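Local atomic coordinates of poly-beta-1,6-N-acetyl-D-glucosamine export protein (Escherichia coli, PDB entry 4Y25), a protein that exports the biofilm polysaccharide poly-beta-1,6-N-acetyl-D-glucosamine across the bacterial outer membrane, the chain here being its C-terminal beta-barrel domain. Residues 49-53 / 65-69; 79-85 / 97-103; 116-122 / 133-138; 267-273 / 287-293. One frame throughout, in Å; residues are numbered along the deposited sequence.

The four contacts follow one another along the chain; none nests in or crosses another. Interaction 1 closes the hairpin of strands 45-55 and 64-76, residues 57-62 of whose loop are not modelled. Interaction 2 closes the next hairpin, 79-89 with 94-105, and touches interaction 1 where L69 packs against E84. Strand 94-105 then pairs with 110-118, which brings in interaction 3; this closes the loop between strands 110-118 and 134-144. Interaction 4 joins the last two strands, 266-278 and 283-297, about 25 Å from interactions 2 and 3 between centres and across the barrel from both. The final strand also pairs with the first, 8-20, so that the sixteen-stranded antiparallel sheet closes.

Interaction 1: residues 49-53 / 65-69; sequences AGFGY and VRDWL
G50 pairs with L69 and G52 with D67 as antiparallel hydrogen-bonded pairs, each with two N-H...O=C bonds; G52 N reaches D67 O at 2.8 Å and D67 N reaches G52 O at 2.7 Å. Between them F51 faces W68, and next along Y53 faces R66, both in non-hydrogen-bonded positions. The aromatic contact is oblique: the F51 ring and the W68 five-membered ring have centroids 5.4 Å apart and planes at 54°. F51 CG stands anti to the backbone N (chi1 173°), which brings CD1 and CE1 over one face of the W68 indole. A cationic group adds to this row. R66 runs out alongside Y53, extended from CG to NE, and Y53 CE2 lies over one face of its guanidinium, 3.6 Å from R66 NH1. On the other face L69 CD1 lies 3.6 Å from G50 CA, and the CB methylene of D67 lies beside G52. With F51, Y53, R66 and W68 on one face and D67 and L69 on the other, this is an antiparallel hairpin, strands 45-55 and 64-76, of the outer-membrane beta barrel.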
loop_
_atom_site.group_PDB
_atom_site.type_symbol
_atom_site.label_atom_id
_atom_site.label_comp_id
_atom_site.label_asym_id
_atom_site.label_seq_id
_atom_site.Cartn_x
_atom_site.Cartn_y
_atom_site.Cartn_z
ATOM N N ALA A 49 -3.076 7.049 -17.876
ATOM C CA ALA A 49 -1.655 7.339 -17.985
ATOM C C ALA A 49 -1.208 7.990 -16.685
ATOM O O ALA A 49 -2.019 8.593 -15.980
ATOM C CB ALA A 49 -1.371 8.238 -19.174
ATOM N N GLY A 50 0.071 7.864 -16.354
ATOM C CA GLY A 50 0.547 8.380 -15.087
ATOM C C GLY A 50 2.036 8.629 -14.996
ATOM O O GLY A 50 2.774 8.463 -15.967
ATOM N N PHE A 51 2.470 9.028 -13.805
ATOM C CA PHE A 51 3.856 9.396 -13.559
ATOM C C PHE A 51 4.258 9.015 -12.137
ATOM O O PHE A 51 3.446 9.090 -11.215
ATOM C CB PHE A 51 4.051 10.896 -13.799
ATOM C CG PHE A 51 5.407 11.407 -13.407
ATOM C CD1 PHE A 51 6.516 11.142 -14.193
ATOM C CD2 PHE A 51 5.570 12.166 -12.257
ATOM C CE1 PHE A 51 7.766 11.615 -13.834
ATOM C CE2 PHE A 51 6.817 12.643 -11.893
ATOM C CZ PHE A 51 7.916 12.368 -12.683
ATOM N N GLY A 52 5.510 8.598 -11.966
ATOM C CA GLY A 52 6.022 8.214 -10.660
ATOM C C GLY A 52 7.377 8.841 -10.393
ATOM O O GLY A 52 8.216 8.908 -11.291
ATOM N N TYR A 53 7.590 9.294 -9.159
ATOM C CA TYR A 53 8.797 10.032 -8.792
ATOM C C TYR A 53 9.362 9.551 -7.456
ATOM O O TYR A 53 8.617 9.371 -6.491
ATOM C CB TYR A 53 8.489 11.533 -8.730
ATOM C CG TYR A 53 9.652 12.420 -8.334
ATOM C CD1 TYR A 53 9.902 12.719 -6.997
ATOM C CD2 TYR A 53 10.484 12.978 -9.296
ATOM C CE1 TYR A 53 10.957 13.533 -6.632
ATOM C CE2 TYR A 53 11.534 13.805 -8.938
ATOM C CZ TYR A 53 11.770 14.072 -7.605
ATOM O OH TYR A 53 12.818 14.884 -7.242
ATOM N N VAL A 65 14.781 8.460 -9.456
ATOM C CA VAL A 65 14.048 7.463 -10.229
ATOM C C VAL A 65 12.668 7.964 -10.653
ATOM O O VAL A 65 11.861 8.360 -9.810
ATOM C CB VAL A 65 13.868 6.165 -9.428
ATOM C CG1 VAL A 65 13.414 5.037 -10.346
ATOM C CG2 VAL A 65 15.164 5.798 -8.719
ATOM N N ARG A 66 12.395 7.940 -11.957
ATOM C CA ARG A 66 11.094 8.365 -12.473
ATOM C C ARG A 66 10.390 7.253 -13.254
ATOM O O ARG A 66 11.037 6.395 -13.856
ATOM C CB ARG A 66 11.240 9.606 -13.361
ATOM C CG ARG A 66 12.372 10.535 -12.963
ATOM C CD ARG A 66 12.184 11.929 -13.539
ATOM N NE ARG A 66 13.165 12.867 -12.998
ATOM C CZ ARG A 66 12.870 14.073 -12.522
ATOM N NH1 ARG A 66 11.614 14.500 -12.513
ATOM N NH2 ARG A 66 13.834 14.853 -12.051
ATOM N N ASP A 67 9.059 7.273 -13.230
ATOM C CA ASP A 67 8.251 6.301 -13.966
ATOM C C ASP A 67 7.274 6.982 -14.910
ATOM O O ASP A 67 6.569 7.912 -14.520
ATOM C CB ASP A 67 7.461 5.398 -13.014
ATOM C CG ASP A 67 8.339 4.448 -12.238
ATOM O OD1 ASP A 67 9.441 4.859 -11.828
ATOM O OD2 ASP A 67 7.925 3.290 -12.031
ATOM N N TRP A 68 7.230 6.510 -16.149
ATOM C CA TRP A 68 6.153 6.874 -17.058
ATOM C C TRP A 68 5.348 5.624 -17.362
ATOM O O TRP A 68 5.897 4.622 -17.815
ATOM C CB TRP A 68 6.697 7.505 -18.337
ATOM C CG TRP A 68 7.284 8.858 -18.107
ATOM C CD1 TRP A 68 6.614 10.046 -18.068
ATOM C CD2 TRP A 68 8.661 9.164 -17.869
ATOM N NE1 TRP A 68 7.491 11.075 -17.825
ATOM C CE2 TRP A 68 8.754 10.560 -17.700
ATOM C CE3 TRP A 68 9.825 8.395 -17.785
ATOM C CZ2 TRP A 68 9.966 11.202 -17.451
ATOM C CZ3 TRP A 68 11.024 9.033 -17.538
ATOM C CH2 TRP A 68 11.086 10.423 -17.374
ATOM N N LEU A 69 4.048 5.675 -17.097
ATOM C CA LEU A 69 3.219 4.487 -17.222
ATOM C C LEU A 69 1.919 4.739 -17.974
ATOM O O LEU A 69 1.430 5.868 -18.050
ATOM C CB LEU A 69 2.916 3.911 -15.837
ATOM C CG LEU A 69 2.463 4.879 -14.744
ATOM C CD1 LEU A 69 0.947 4.874 -14.611
ATOM C CD2 LEU A 69 3.124 4.533 -13.419
#

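Interaction 2: residues 79-85 / 97-103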
loop_
_atom_site.group_PDB
_atom_site.type_symbol
_atom_site.label_atom_id
_atom_site.label_comp_id
_atom_site.label_asym_id
_atom_site.label_seq_id
_atom_site.Cartn_x
_atom_site.Cartn_y
_atom_site.Cartn_z
ATOM N N ILE A 79 -16.136 -8.513 -10.792
ATOM C CA ILE A 79 -14.826 -8.695 -11.428
ATOM C C ILE A 79 -14.193 -7.388 -11.926
ATOM O O ILE A 79 -14.785 -6.652 -12.708
ATOM C CB ILE A 79 -14.911 -9.687 -12.615
ATOM C CG1 ILE A 79 -13.597 -9.702 -13.398
ATOM C CG2 ILE A 79 -16.082 -9.347 -13.531
ATOM C CD1 ILE A 79 -13.594 -10.668 -14.564
ATOM N N TRP A 80 -12.971 -7.117 -11.477
ATOM C CA TRP A 80 -12.231 -5.926 -11.888
ATOM C C TRP A 80 -10.842 -6.315 -12.390
ATOM O O TRP A 80 -10.184 -7.162 -11.788
ATOM C CB TRP A 80 -12.134 -4.939 -10.722
ATOM C CG TRP A 80 -11.041 -3.917 -10.841
ATOM C CD1 TRP A 80 -11.141 -2.667 -11.382
ATOM C CD2 TRP A 80 -9.690 -4.046 -10.379
ATOM N NE1 TRP A 80 -9.932 -2.016 -11.298
ATOM C CE2 TRP A 80 -9.026 -2.841 -10.685
ATOM C CE3 TRP A 80 -8.974 -5.068 -9.746
ATOM C CZ2 TRP A 80 -7.682 -2.628 -10.374
ATOM C CZ3 TRP A 80 -7.640 -4.855 -9.436
ATOM C CH2 TRP A 80 -7.008 -3.645 -9.752
ATOM N N LEU A 81 -10.395 -5.702 -13.483
ATOM C CA LEU A 81 -9.139 -6.111 -14.115
ATOM C C LEU A 81 -8.405 -4.954 -14.788
ATOM O O LEU A 81 -9.017 -4.144 -15.485
ATOM C CB LEU A 81 -9.413 -7.216 -15.141
ATOM C CG LEU A 81 -8.284 -7.643 -16.085
ATOM C CD1 LEU A 81 -7.177 -8.367 -15.340
ATOM C CD2 LEU A 81 -8.831 -8.511 -17.208
ATOM N N GLU A 82 -7.092 -4.875 -14.580
ATOM C CA GLU A 82 -6.287 -3.894 -15.299
ATOM C C GLU A 82 -4.899 -4.415 -15.658
ATOM O O GLU A 82 -4.313 -5.233 -14.946
ATOM C CB GLU A 82 -6.142 -2.596 -14.498
ATOM C CG GLU A 82 -5.266 -2.679 -13.261
ATOM C CD GLU A 82 -5.090 -1.322 -12.597
ATOM O OE1 GLU A 82 -5.854 -0.393 -12.929
ATOM O OE2 GLU A 82 -4.190 -1.182 -11.742
ATOM N N ALA A 83 -4.393 -3.931 -16.787
ATOM C CA ALA A 83 -3.022 -4.175 -17.205
ATOM C C ALA A 83 -2.320 -2.831 -17.312
ATOM O O ALA A 83 -2.966 -1.805 -17.517
ATOM C CB ALA A 83 -2.980 -4.920 -18.528
ATOM N N GLU A 84 -1.001 -2.833 -17.173
ATOM C CA GLU A 84 -0.245 -1.588 -17.156
ATOM C C GLU A 84 1.210 -1.813 -17.537
ATOM O O GLU A 84 1.863 -2.698 -16.997
ATOM C CB GLU A 84 -0.322 -0.944 -15.768
ATOM C CG GLU A 84 0.684 0.176 -15.539
ATOM C CD GLU A 84 0.858 0.514 -14.070
ATOM O OE1 GLU A 84 0.683 -0.391 -13.227
ATOM O OE2 GLU A 84 1.171 1.683 -13.758
ATOM N N TYR A 85 1.712 -1.010 -18.469
ATOM C CA TYR A 85 3.132 -1.038 -18.804
ATOM C C TYR A 85 3.761 0.304 -18.442
ATOM O O TYR A 85 3.148 1.357 -18.613
ATOM C CB TYR A 85 3.340 -1.358 -20.290
ATOM C CG TYR A 85 4.735 -1.848 -20.637
ATOM C CD1 TYR A 85 4.933 -3.143 -21.093
ATOM C CD2 TYR A 85 5.844 -1.014 -20.539
ATOM C CE1 TYR A 85 6.192 -3.603 -21.414
ATOM C CE2 TYR A 85 7.111 -1.467 -20.858
ATOM C CZ TYR A 85 7.274 -2.764 -21.298
ATOM O OH TYR A 85 8.519 -3.236 -21.630
ATOM N N GLY A 97 8.910 -2.182 -17.615
ATOM C CA GLY A 97 8.070 -2.585 -16.504
ATOM C C GLY A 97 6.604 -2.771 -16.866
ATOM O O GLY A 97 6.052 -2.015 -17.659
ATOM N N ALA A 98 5.969 -3.777 -16.271
ATOM C CA ALA A 98 4.566 -4.067 -16.547
ATOM C C ALA A 98 3.832 -4.620 -15.324
ATOM O O ALA A 98 4.426 -5.281 -14.473
ATOM C CB ALA A 98 4.450 -5.043 -17.708
ATOM N N ARG A 99 2.533 -4.355 -15.246
ATOM C CA ARG A 99 1.727 -4.877 -14.150
ATOM C C ARG A 99 0.403 -5.463 -14.636
ATOM O O ARG A 99 -0.280 -4.880 -15.478
ATOM C CB ARG A 99 1.464 -3.785 -13.113
ATOM C CG ARG A 99 0.617 -4.245 -11.939
ATOM C CD ARG A 99 0.553 -3.186 -10.852
ATOM N NE ARG A 99 -0.043 -1.947 -11.339
ATOM C CZ ARG A 99 -1.350 -1.743 -11.452
ATOM N NH1 ARG A 99 -2.206 -2.700 -11.117
ATOM N NH2 ARG A 99 -1.806 -0.583 -11.905
ATOM N N LEU A 100 0.057 -6.630 -14.106
ATOM C CA LEU A 100 -1.233 -7.250 -14.376
ATOM C C LEU A 100 -1.896 -7.620 -13.059
ATOM O O LEU A 100 -1.299 -8.301 -12.226
ATOM C CB LEU A 100 -1.076 -8.486 -15.261
ATOM C CG LEU A 100 -2.373 -9.248 -15.538
ATOM C CD1 LEU A 100 -3.362 -8.377 -16.300
ATOM C CD2 LEU A 100 -2.094 -10.541 -16.295
ATOM N N SER A 101 -3.129 -7.166 -12.865
ATOM C CA SER A 101 -3.817 -7.397 -11.603
ATOM C C SER A 101 -5.327 -7.441 -11.769
ATOM O O SER A 101 -5.874 -6.932 -12.751
ATOM C CB SER A 101 -3.443 -6.314 -10.590
ATOM O OG SER A 101 -3.716 -5.023 -11.103
ATOM N N GLY A 102 -5.994 -8.051 -10.795
ATOM C CA GLY A 102 -7.440 -8.124 -10.801
ATOM C C GLY A 102 -8.009 -8.817 -9.581
ATOM O O GLY A 102 -7.297 -9.515 -8.858
ATOM N N TRP A 103 -9.298 -8.603 -9.339
ATOM C CA TRP A 103 -10.025 -9.397 -8.359
ATOM C C TRP A 103 -11.373 -9.780 -8.929
ATOM O O TRP A 103 -11.926 -9.083 -9.780
ATOM C CB TRP A 103 -10.205 -8.654 -7.025
ATOM C CG TRP A 103 -10.937 -7.337 -7.115
ATOM C CD1 TRP A 103 -10.379 -6.095 -7.096
ATOM C CD2 TRP A 103 -12.357 -7.136 -7.220
ATOM N NE1 TRP A 103 -11.355 -5.133 -7.194
ATOM C CE2 TRP A 103 -12.577 -5.744 -7.271
ATOM C CE3 TRP A 103 -13.461 -7.995 -7.278
ATOM C CZ2 TRP A 103 -13.853 -5.193 -7.379
ATOM C CZ3 TRP A 103 -14.728 -7.444 -7.390
ATOM C CH2 TRP A 103 -14.912 -6.057 -7.438
#
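A salt-bridge network of E82, E84 and R99 occupies the face of the hairpin 79-89/94-105 that is turned to the barrel interior. R99 reaches between the two acids with its chain bent at the third torsion (chi3 61°). E82 OE2 takes hydrogen bonds from R99 NH1 and R99 NH2 at the guanidinium edge, R99 NH1 approaching on the anti lone pair at 2.6 Å. E84 OE1 receives weak bonds from R99 NE (2.6 Å) and R99 NH2 (2.8 Å), its carboxylate plane turned 80° from the guanidinium. The strands run antiparallel, as neighbouring strands do throughout this barrel, with the backbones of W80 and W103 and of E82 and S101 bonded in pairs. On the same face W80 CB lies over the W103 five-membered ring, 3.8 Å from its centroid, a CH-pi contact, while the two indole planes, 24° apart, are displaced so far that they hardly overlap. W80 NE1 is held by E73 on the preceding strand. The opposite, outer face is largely apolar: L81 CD1 meets L100 CD1 at 3.9 Å, and Y85 CD1 lies beside A98 CB.

Interaction 3: residues 116-122 / 133-138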
loop_
_atom_site.group_PDB
_atom_site.type_symbol
_atom_site.label_atom_id
_atom_site.label_comp_id
_atom_site.label_asym_id
_atom_site.label_seq_id
_atom_site.Cartn_x
_atom_site.Cartn_y
_atom_site.Cartn_z
ATOM N N LEU A 116 0.386 -9.591 -10.881
ATOM C CA LEU A 116 1.716 -9.796 -11.453
ATOM C C LEU A 116 2.418 -8.477 -11.715
ATOM O O LEU A 116 1.806 -7.539 -12.226
ATOM C CB LEU A 116 1.632 -10.564 -12.765
ATOM C CG LEU A 116 1.245 -12.028 -12.718
ATOM C CD1 LEU A 116 1.217 -12.528 -14.139
ATOM C CD2 LEU A 116 2.257 -12.775 -11.880
ATOM N N GLU A 117 3.703 -8.398 -11.381
ATOM C CA GLU A 117 4.446 -7.163 -11.605
ATOM C C GLU A 117 5.877 -7.368 -12.106
ATOM O O GLU A 117 6.589 -8.277 -11.678
ATOM C CB GLU A 117 4.480 -6.312 -10.321
ATOM C CG GLU A 117 3.341 -6.568 -9.335
ATOM C CD GLU A 117 3.070 -5.391 -8.414
ATOM O OE1 GLU A 117 3.914 -4.471 -8.349
ATOM O OE2 GLU A 117 2.007 -5.382 -7.759
ATOM N N ARG A 118 6.260 -6.510 -13.045
ATOM C CA ARG A 118 7.653 -6.244 -13.376
ATOM C C ARG A 118 7.741 -4.741 -13.655
ATOM O O ARG A 118 6.861 -4.194 -14.304
ATOM C CB ARG A 118 8.123 -7.079 -14.580
ATOM C CG ARG A 118 7.703 -6.534 -15.944
ATOM C CD ARG A 118 8.516 -7.102 -17.102
ATOM N NE ARG A 118 7.741 -7.117 -18.341
ATOM C CZ ARG A 118 8.254 -7.336 -19.547
ATOM N NH1 ARG A 118 9.553 -7.558 -19.689
ATOM N NH2 ARG A 118 7.467 -7.329 -20.616
ATOM N N LEU A 119 8.706 -4.039 -13.069
ATOM C CA LEU A 119 9.452 -4.511 -11.916
ATOM C C LEU A 119 8.556 -4.359 -10.692
ATOM O O LEU A 119 7.615 -3.564 -10.704
ATOM C CB LEU A 119 10.750 -3.720 -11.732
ATOM C CG LEU A 119 11.630 -3.419 -12.948
ATOM C CD1 LEU A 119 11.183 -2.146 -13.656
ATOM C CD2 LEU A 119 13.081 -3.301 -12.522
ATOM N N SER A 120 8.843 -5.110 -9.638
ATOM C CA SER A 120 7.985 -5.105 -8.462
ATOM C C SER A 120 8.371 -4.015 -7.472
ATOM O O SER A 120 9.549 -3.699 -7.310
ATOM C CB SER A 120 8.026 -6.467 -7.770
ATOM O OG SER A 120 7.152 -6.493 -6.656
ATOM N N HIS A 121 7.367 -3.443 -6.813
ATOM C CA HIS A 121 7.595 -2.468 -5.755
ATOM C C HIS A 121 7.884 -3.189 -4.445
ATOM O O HIS A 121 8.307 -2.575 -3.464
ATOM C CB HIS A 121 6.391 -1.541 -5.595
ATOM C CG HIS A 121 5.957 -0.887 -6.869
ATOM N ND1 HIS A 121 6.739 0.030 -7.539
ATOM C CD2 HIS A 121 4.820 -1.011 -7.591
ATOM C CE1 HIS A 121 6.104 0.438 -8.622
ATOM N NE2 HIS A 121 4.936 -0.178 -8.678
ATOM N N ARG A 122 7.651 -4.498 -4.440
ATOM C CA ARG A 122 7.928 -5.327 -3.274
ATOM C C ARG A 122 9.434 -5.473 -3.074
ATOM O O ARG A 122 9.894 -5.957 -2.040
ATOM C CB ARG A 122 7.259 -6.697 -3.415
ATOM C CG ARG A 122 5.781 -6.689 -3.045
ATOM C CD ARG A 122 5.459 -7.784 -2.046
ATOM N NE ARG A 122 4.221 -7.532 -1.314
ATOM C CZ ARG A 122 4.141 -6.777 -0.221
ATOM N NH1 ARG A 122 5.228 -6.192 0.265
ATOM N NH2 ARG A 122 2.974 -6.604 0.386
ATOM N N THR A 133 17.010 -5.893 -9.762
ATOM C CA THR A 133 15.734 -5.994 -10.454
ATOM C C THR A 133 14.871 -7.069 -9.792
ATOM O O THR A 133 15.396 -8.060 -9.286
ATOM C CB THR A 133 15.953 -6.322 -11.951
ATOM O OG1 THR A 133 16.706 -5.269 -12.567
ATOM C CG2 THR A 133 14.634 -6.495 -12.690
ATOM N N GLY A 134 13.556 -6.869 -9.782
ATOM C CA GLY A 134 12.655 -7.841 -9.191
ATOM C C GLY A 134 11.326 -8.009 -9.905
ATOM O O GLY A 134 10.714 -7.037 -10.343
ATOM N N ASN A 135 10.885 -9.257 -10.024
ATOM C CA ASN A 135 9.555 -9.575 -10.540
ATOM C C ASN A 135 8.792 -10.403 -9.510
ATOM O O ASN A 135 9.387 -11.219 -8.806
ATOM C CB ASN A 135 9.648 -10.324 -11.871
ATOM C CG ASN A 135 10.452 -9.570 -12.912
ATOM O OD1 ASN A 135 10.526 -8.340 -12.889
ATOM N ND2 ASN A 135 11.056 -10.305 -13.839
ATOM N N SER A 136 7.482 -10.201 -9.414
ATOM C CA SER A 136 6.726 -10.811 -8.325
ATOM C C SER A 136 5.354 -11.338 -8.727
ATOM O O SER A 136 4.884 -11.122 -9.845
ATOM C CB SER A 136 6.552 -9.804 -7.186
ATOM O OG SER A 136 5.721 -8.725 -7.586
ATOM N N ALA A 137 4.717 -12.028 -7.783
ATOM C CA ALA A 137 3.357 -12.521 -7.949
ATOM C C ALA A 137 2.606 -12.443 -6.621
ATOM O O ALA A 137 3.007 -13.062 -5.637
ATOM C CB ALA A 137 3.367 -13.945 -8.475
ATOM N N GLN A 138 1.526 -11.669 -6.593
ATOM C CA GLN A 138 0.717 -11.539 -5.387
ATOM C C GLN A 138 -0.607 -12.278 -5.525
ATOM O O GLN A 138 -1.147 -12.403 -6.624
ATOM C CB GLN A 138 0.443 -10.068 -5.060
ATOM C CG GLN A 138 1.675 -9.194 -4.899
ATOM C CD GLN A 138 1.328 -7.798 -4.414
ATOM O OE1 GLN A 138 0.195 -7.533 -4.012
ATOM N NE2 GLN A 138 2.303 -6.897 -4.453
#
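The backbones of E117 and S136 pair antiparallel, S136 N donating to E117 O at 3.1 Å and E117 N returning a weak bond to S136 O; the axes of strands 116-118 and 134-138 run at 170°. After R118 the first segment leaves the sheet through a cis peptide bond before L119, yet S120 N still reaches G134 O at 2.8 Å. The S120 hydroxyl, placed opposite its backbone N (chi1 -178°), then meets S136 OG at 2.8 Å, a hydrogen bond in which either could donate. S120 OG also accepts from R122 N, 3.0 Å away, so two bonds fix this hydroxyl. L119 CD2 lies against T133 CG2 at 3.6 Å. On the other face of the sheet from E117 and S136, L116 CD2 rests beside A137 CB at 3.8 Å. Q138 NE2 approaches both E117 OE2 and R122 NE, at van der Waals distance. S120 OG accepting from R122 N makes an ST turn, set where barrel strand 110-118 gives way to the connecting loop.

Interaction 4: residues 267-273 / 287-293; sequences DAGATLR and LYVEFDM
The Y288 ring forms a broad shelf on which R273 CB sits, 3.9 Å from the ring centroid and 19° off its normal, a CH-pi contact over the face. The ring is brought there by the first torsion of Y288 (chi1 58°), which sets CG between N and C, and R273 CD continues along it to within 3.6 Å of Y288 OH. The arginine then bends round so that E290 OE1 lies at the edge of its guanidinium; the salt bridge from R273 NE to E290 OE1 is long, 3.7 Å, with carboxylate and guanidinium planes 82° apart. T271 CG2 fits over the centre of the guanidinium's face. On the outer face the methyls of A268 and A270 meet the near parts of two large side chains, M293 CG (3.7 Å from A268 CB) and F291 CB, whose ends lead away. L272 CD1 nestles between L287 CD1 and V289 CG2, the latter 3.8 Å away. Paired backbone bonds join G269 with D292, T271 with E290 and R273 with Y288. R259 of strand 247-262 salt-bridges both D267 and D292, which probably offsets the closeness of their like charges. R273, E290, D267 and D292 thus sit on the interior face, and apolar groups on the outer, probably toward lipid.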
loop_
_atom_site.group_PDB
_atom_site.type_symbol
_atom_site.label_atom_id
_atom_site.label_comp_id
_atom_site.label_asym_id
_atom_site.label_seq_id
_atom_site.Cartn_x
_atom_site.Cartn_y
_atom_site.Cartn_z
ATOM N N ASP A 267 -11.895 14.126 -3.123
ATOM C CA ASP A 267 -11.513 13.320 -1.971
ATOM C C ASP A 267 -10.039 13.528 -1.648
ATOM O O ASP A 267 -9.173 13.359 -2.507
ATOM C CB ASP A 267 -11.790 11.835 -2.201
ATOM C CG ASP A 267 -11.427 10.986 -0.994
ATOM O OD1 ASP A 267 -10.257 10.551 -0.895
ATOM O OD2 ASP A 267 -12.307 10.768 -0.136
ATOM N N ALA A 268 -9.765 13.893 -0.401
ATOM C CA ALA A 268 -8.403 14.165 0.034
ATOM C C ALA A 268 -8.172 13.665 1.452
ATOM O O ALA A 268 -9.087 13.649 2.277
ATOM C CB ALA A 268 -8.105 15.654 -0.058
ATOM N N GLY A 269 -6.940 13.259 1.730
ATOM C CA GLY A 269 -6.580 12.774 3.046
ATOM C C GLY A 269 -5.086 12.861 3.269
ATOM O O GLY A 269 -4.303 12.692 2.336
ATOM N N ALA A 270 -4.693 13.138 4.507
ATOM C CA ALA A 270 -3.282 13.195 4.865
ATOM C C ALA A 270 -3.086 12.558 6.224
ATOM O O ALA A 270 -3.831 12.843 7.158
ATOM C CB ALA A 270 -2.781 14.630 4.867
ATOM N N THR A 271 -2.082 11.693 6.333
ATOM C CA THR A 271 -1.833 10.970 7.574
ATOM C C THR A 271 -0.391 11.131 8.046
ATOM O O THR A 271 0.549 11.004 7.262
ATOM C CB THR A 271 -2.141 9.464 7.421
ATOM O OG1 THR A 271 -3.452 9.292 6.868
ATOM C CG2 THR A 271 -2.063 8.757 8.766
ATOM N N LEU A 272 -0.227 11.418 9.333
ATOM C CA LEU A 272 1.092 11.435 9.951
ATOM C C LEU A 272 1.334 10.113 10.670
ATOM O O LEU A 272 0.567 9.737 11.555
ATOM C CB LEU A 272 1.218 12.606 10.924
ATOM C CG LEU A 272 2.476 12.613 11.790
ATOM C CD1 LEU A 272 3.719 12.687 10.921
ATOM C CD2 LEU A 272 2.435 13.767 12.775
ATOM N N ARG A 273 2.394 9.405 10.294
ATOM C CA ARG A 273 2.634 8.077 10.849
ATOM C C ARG A 273 3.941 7.968 11.616
ATOM O O ARG A 273 4.943 8.592 11.270
ATOM C CB ARG A 273 2.610 7.023 9.742
ATOM C CG ARG A 273 1.262 6.897 9.077
ATOM C CD ARG A 273 0.978 5.479 8.624
ATOM N NE ARG A 273 -0.404 5.360 8.171
ATOM C CZ ARG A 273 -1.441 5.199 8.988
ATOM N NH1 ARG A 273 -1.249 5.129 10.300
ATOM N NH2 ARG A 273 -2.668 5.108 8.495
ATOM N N LEU A 287 9.237 8.086 11.065
ATOM C CA LEU A 287 8.225 9.128 11.116
ATOM C C LEU A 287 8.043 9.695 9.718
ATOM O O LEU A 287 8.997 10.185 9.113
ATOM C CB LEU A 287 8.623 10.229 12.099
ATOM C CG LEU A 287 7.603 11.346 12.325
ATOM C CD1 LEU A 287 6.416 10.832 13.128
ATOM C CD2 LEU A 287 8.252 12.535 13.012
ATOM N N TYR A 288 6.825 9.623 9.194
ATOM C CA TYR A 288 6.585 10.079 7.832
ATOM C C TYR A 288 5.154 10.546 7.607
ATOM O O TYR A 288 4.265 10.303 8.426
ATOM C CB TYR A 288 6.935 8.970 6.833
ATOM C CG TYR A 288 6.177 7.673 7.030
ATOM C CD1 TYR A 288 6.597 6.735 7.966
ATOM C CD2 TYR A 288 5.056 7.379 6.264
ATOM C CE1 TYR A 288 5.912 5.547 8.143
ATOM C CE2 TYR A 288 4.365 6.192 6.432
ATOM C CZ TYR A 288 4.797 5.279 7.373
ATOM O OH TYR A 288 4.112 4.097 7.546
ATOM N N VAL A 289 4.946 11.224 6.484
ATOM C CA VAL A 289 3.633 11.732 6.119
ATOM C C VAL A 289 3.180 11.123 4.798
ATOM O O VAL A 289 3.957 11.033 3.848
ATOM C CB VAL A 289 3.636 13.271 6.009
ATOM C CG1 VAL A 289 2.282 13.780 5.542
ATOM C CG2 VAL A 289 3.997 13.890 7.343
ATOM N N GLU A 290 1.927 10.684 4.762
ATOM C CA GLU A 290 1.303 10.185 3.544
ATOM C C GLU A 290 0.134 11.079 3.172
ATOM O O GLU A 290 -0.495 11.680 4.042
ATOM C CB GLU A 290 0.817 8.746 3.725
ATOM C CG GLU A 290 1.858 7.680 3.448
ATOM C CD GLU A 290 1.428 6.309 3.947
ATOM O OE1 GLU A 290 0.380 6.222 4.625
ATOM O OE2 GLU A 290 2.137 5.321 3.662
ATOM N N PHE A 291 -0.160 11.168 1.883
ATOM C CA PHE A 291 -1.356 11.865 1.447
ATOM C C PHE A 291 -1.852 11.288 0.130
ATOM O O PHE A 291 -1.114 10.599 -0.577
ATOM C CB PHE A 291 -1.099 13.374 1.315
ATOM C CG PHE A 291 -0.398 13.765 0.045
ATOM C CD1 PHE A 291 0.983 13.765 -0.027
ATOM C CD2 PHE A 291 -1.125 14.147 -1.076
ATOM C CE1 PHE A 291 1.630 14.133 -1.197
ATOM C CE2 PHE A 291 -0.485 14.508 -2.248
ATOM C CZ PHE A 291 0.895 14.501 -2.309
ATOM N N ASP A 292 -3.108 11.573 -0.188
ATOM C CA ASP A 292 -3.702 11.150 -1.448
ATOM C C ASP A 292 -4.860 12.068 -1.798
ATOM O O ASP A 292 -5.587 12.533 -0.918
ATOM C CB ASP A 292 -4.183 9.700 -1.371
ATOM C CG ASP A 292 -5.367 9.528 -0.438
ATOM O OD1 ASP A 292 -6.515 9.735 -0.885
ATOM O OD2 ASP A 292 -5.151 9.182 0.742
ATOM N N MET A 293 -5.027 12.333 -3.086
ATOM C CA MET A 293 -6.133 13.152 -3.553
ATOM C C MET A 293 -6.731 12.557 -4.812
ATOM O O MET A 293 -6.008 12.111 -5.703
ATOM C CB MET A 293 -5.682 14.589 -3.816
ATOM C CG MET A 293 -5.378 15.397 -2.567
ATOM S SD MET A 293 -4.865 17.081 -2.956
ATOM C CE MET A 293 -3.310 16.776 -3.790
#